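PDB 2QQZ: glyoxalase family protein, putative from Bacillus anthracis str., which is of unknown function but belongs to the glyoxalase/bleomycin resistance protein/dioxygenase superfamily and may act as a dimer. Local coordinates for the interface of chains A and B. Residues are numbered along the deposited sequence; one frame, centred on the assembly and turned at random. Chains: chain A/B, Glyoxalase family protein, putative.

The interface of chains A and B. Residues chain A 36, 55-56, 78-79; chain B 8-11.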
HETATM    1  N   MSE A  36     -14.598  -5.072  -5.665  1.00 45.73           N
HETATM    2  CA  MSE A  36     -13.629  -4.520  -6.595  1.00 48.61           C
HETATM    3  C   MSE A  36     -13.684  -5.308  -7.905  1.00 47.86           C
HETATM    4  O   MSE A  36     -14.045  -6.499  -7.918  1.00 47.74           O
HETATM    5  CB  MSE A  36     -12.205  -4.577  -6.036  1.00 47.66           C
HETATM    6  CG  MSE A  36     -11.966  -3.683  -4.847  1.00 49.17           C
HETATM    7 SE   MSE A  36     -10.192  -3.952  -4.178  0.70 56.49          SE
HETATM    8  CE  MSE A  36      -9.629  -2.315  -4.855  1.00 54.12           C
ATOM      9  N   CYS A  55      -9.017  -0.470  -8.069  1.00 50.65           N
ATOM     10  CA  CYS A  55      -9.654   0.510  -7.157  1.00 53.09           C
ATOM     11  C   CYS A  55      -9.396   1.941  -7.637  1.00 53.37           C
ATOM     12  O   CYS A  55      -8.293   2.493  -7.410  1.00 54.79           O
ATOM     13  CB  CYS A  55      -9.173   0.335  -5.708  1.00 53.11           C
ATOM     14  SG  CYS A  55      -7.430  -0.040  -5.498  1.00 59.11           S
ATOM     15  N   GLY A  56     -10.351   2.545  -8.352  1.00 52.56           N
ATOM     16  CA  GLY A  56     -10.119   3.890  -8.805  1.00 51.33           C
ATOM     17  C   GLY A  56      -8.933   3.894  -9.727  1.00 51.77           C
ATOM     18  O   GLY A  56      -8.793   2.992 -10.570  1.00 52.14           O
ATOM     19  N   PHE A  78      -7.907   2.239   1.886  1.00 38.04           N
ATOM     20  CA  PHE A  78      -8.760   2.560   0.732  1.00 38.70           C
ATOM     21  C   PHE A  78      -9.767   3.614   1.091  1.00 37.55           C
ATOM     22  O   PHE A  78     -10.366   3.554   2.150  1.00 35.96           O
ATOM     23  CB  PHE A  78      -9.479   1.312   0.250  1.00 39.90           C
ATOM     24  CG  PHE A  78      -8.546   0.257  -0.185  1.00 42.68           C
ATOM     25  CD1 PHE A  78      -8.004   0.294  -1.466  1.00 44.95           C
ATOM     26  CD2 PHE A  78      -8.177  -0.756   0.668  1.00 40.36           C
ATOM     27  CE1 PHE A  78      -7.117  -0.699  -1.886  1.00 44.91           C
ATOM     28  CE2 PHE A  78      -7.265  -1.732   0.250  1.00 43.39           C
ATOM     29  CZ  PHE A  78      -6.746  -1.701  -1.020  1.00 42.70           C
ATOM     30  N   TYR A  79      -9.909   4.597   0.208  1.00 35.42           N
ATOM     31  CA  TYR A  79     -10.902   5.658   0.376  1.00 37.41           C
ATOM     32  C   TYR A  79     -12.232   5.121  -0.146  1.00 37.13           C
ATOM     33  O   TYR A  79     -12.291   4.537  -1.280  1.00 38.24           O
ATOM     34  CB  TYR A  79     -10.502   6.958  -0.352  1.00 37.77           C
ATOM     35  CG  TYR A  79     -11.342   8.137   0.153  1.00 39.27           C
ATOM     36  CD1 TYR A  79     -10.874   8.930   1.207  1.00 39.16           C
ATOM     37  CD2 TYR A  79     -12.632   8.391  -0.347  1.00 38.62           C
ATOM     38  CE1 TYR A  79     -11.629   9.986   1.700  1.00 37.67           C
ATOM     39  CE2 TYR A  79     -13.424   9.462   0.177  1.00 35.79           C
ATOM     40  CZ  TYR A  79     -12.880  10.245   1.190  1.00 38.45           C
ATOM     41  OH  TYR A  79     -13.569  11.286   1.753  1.00 39.83           O
TER
ATOM     42  N   ILE B   8     -15.517   1.753  -3.312  1.00 39.07           N
ATOM     43  CA  ILE B   8     -14.060   1.982  -3.179  1.00 39.58           C
ATOM     44  C   ILE B   8     -13.585   2.893  -4.275  1.00 39.85           C
ATOM     45  O   ILE B   8     -13.818   2.646  -5.469  1.00 41.53           O
ATOM     46  CB  ILE B   8     -13.241   0.669  -3.137  1.00 40.06           C
ATOM     47  CG1 ILE B   8     -13.628  -0.104  -1.872  1.00 41.94           C
ATOM     48  CG2 ILE B   8     -11.734   0.973  -3.165  1.00 39.85           C
ATOM     49  CD1 ILE B   8     -13.426  -1.551  -1.936  1.00 47.32           C
ATOM     50  N   GLN B   9     -12.937   3.967  -3.878  1.00 39.01           N
ATOM     51  CA  GLN B   9     -12.587   5.024  -4.805  1.00 40.08           C
ATOM     52  C   GLN B   9     -11.107   5.022  -5.156  1.00 40.77           C
ATOM     53  O   GLN B   9     -10.749   5.605  -6.170  1.00 41.35           O
ATOM     54  CB  GLN B   9     -12.973   6.359  -4.199  1.00 40.09           C
ATOM     55  CG  GLN B   9     -14.529   6.502  -4.003  1.00 41.92           C
ATOM     56  CD  GLN B   9     -15.327   6.257  -5.314  1.00 42.67           C
ATOM     57  OE1 GLN B   9     -15.008   6.810  -6.373  1.00 47.12           O
ATOM     58  NE2 GLN B   9     -16.377   5.443  -5.234  1.00 44.93           N
ATOM     59  N   GLY B  10     -10.265   4.401  -4.332  1.00 37.21           N
ATOM     60  CA  GLY B  10      -8.838   4.319  -4.624  1.00 37.75           C
ATOM     61  C   GLY B  10      -8.071   4.060  -3.356  1.00 38.69           C
ATOM     62  O   GLY B  10      -8.682   3.874  -2.272  1.00 38.79           O
ATOM     63  N   ILE B  11      -6.742   4.087  -3.466  1.00 38.76           N
ATOM     64  CA  ILE B  11      -5.863   3.915  -2.298  1.00 40.08           C
ATOM     65  C   ILE B  11      -5.596   5.312  -1.722  1.00 41.00           C
ATOM     66  O   ILE B  11      -5.144   6.190  -2.455  1.00 40.17           O
ATOM     67  CB  ILE B  11      -4.510   3.264  -2.689  1.00 40.20           C
ATOM     68  CG1 ILE B  11      -4.734   1.852  -3.202  1.00 40.06           C
ATOM     69  CG2 ILE B  11      -3.592   3.173  -1.456  1.00 39.56           C
ATOM     70  CD1 ILE B  11      -3.476   1.160  -3.951  1.00 41.64           C
TER
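A:Tyr79 and B:Gly10 meet through their main chains, where strand 76-80 of chain A runs antiparallel to the start of strand 8-18 of chain B. Main-chain hydrogen bonds tie the strands together. The amide N of A:Tyr79 donates to the carbonyl O of B:Gly10 over 2.9 Å. Its donor is tilted 23° from the carbonyl plane, and this bond is the more bent of the pair. In return, the amide N of B:Gln9 donates to the carbonyl O of A:Tyr79 at 2.7 Å and is nearly straight, at 169°. A:Phe78 pairs with B:Ile11 as the next antiparallel bridge.

Apolar contacts form beside this backbone pairing. A:Phe78 and B:Ile11 point the same way and lie alongside one another, the ring atom CE1 meeting the methylene CG1 at 3.7 Å. The same methylene CG1 of B:Ile11 also approaches the thiol SG of A:Cys55 at 4.0 Å. That sulphur sits between the backbone N and the carbonyl carbon (chi1 39°), a turn that brings it towards B:Ile11. B:Ile8 uses both its branches: the methyl CG2, anti to its own backbone N, touches CB of A:Cys55 at 3.7 Å, while the terminal methyl CD1 reaches CG of the selenomethionine A:Met36 at 3.9 Å, the two side chains crossing at about a right angle.

The backbones also come close where CA of A:Gly56 lies 3.2 Å from the carbonyl O of B:Gln9, an approach and not a bond. The structure alone does not establish the oligomer in solution. Within the deposited dimer, this cross-chain strand pairing with its apolar flank, together with its two-fold twin, appears to hold the two subunits together.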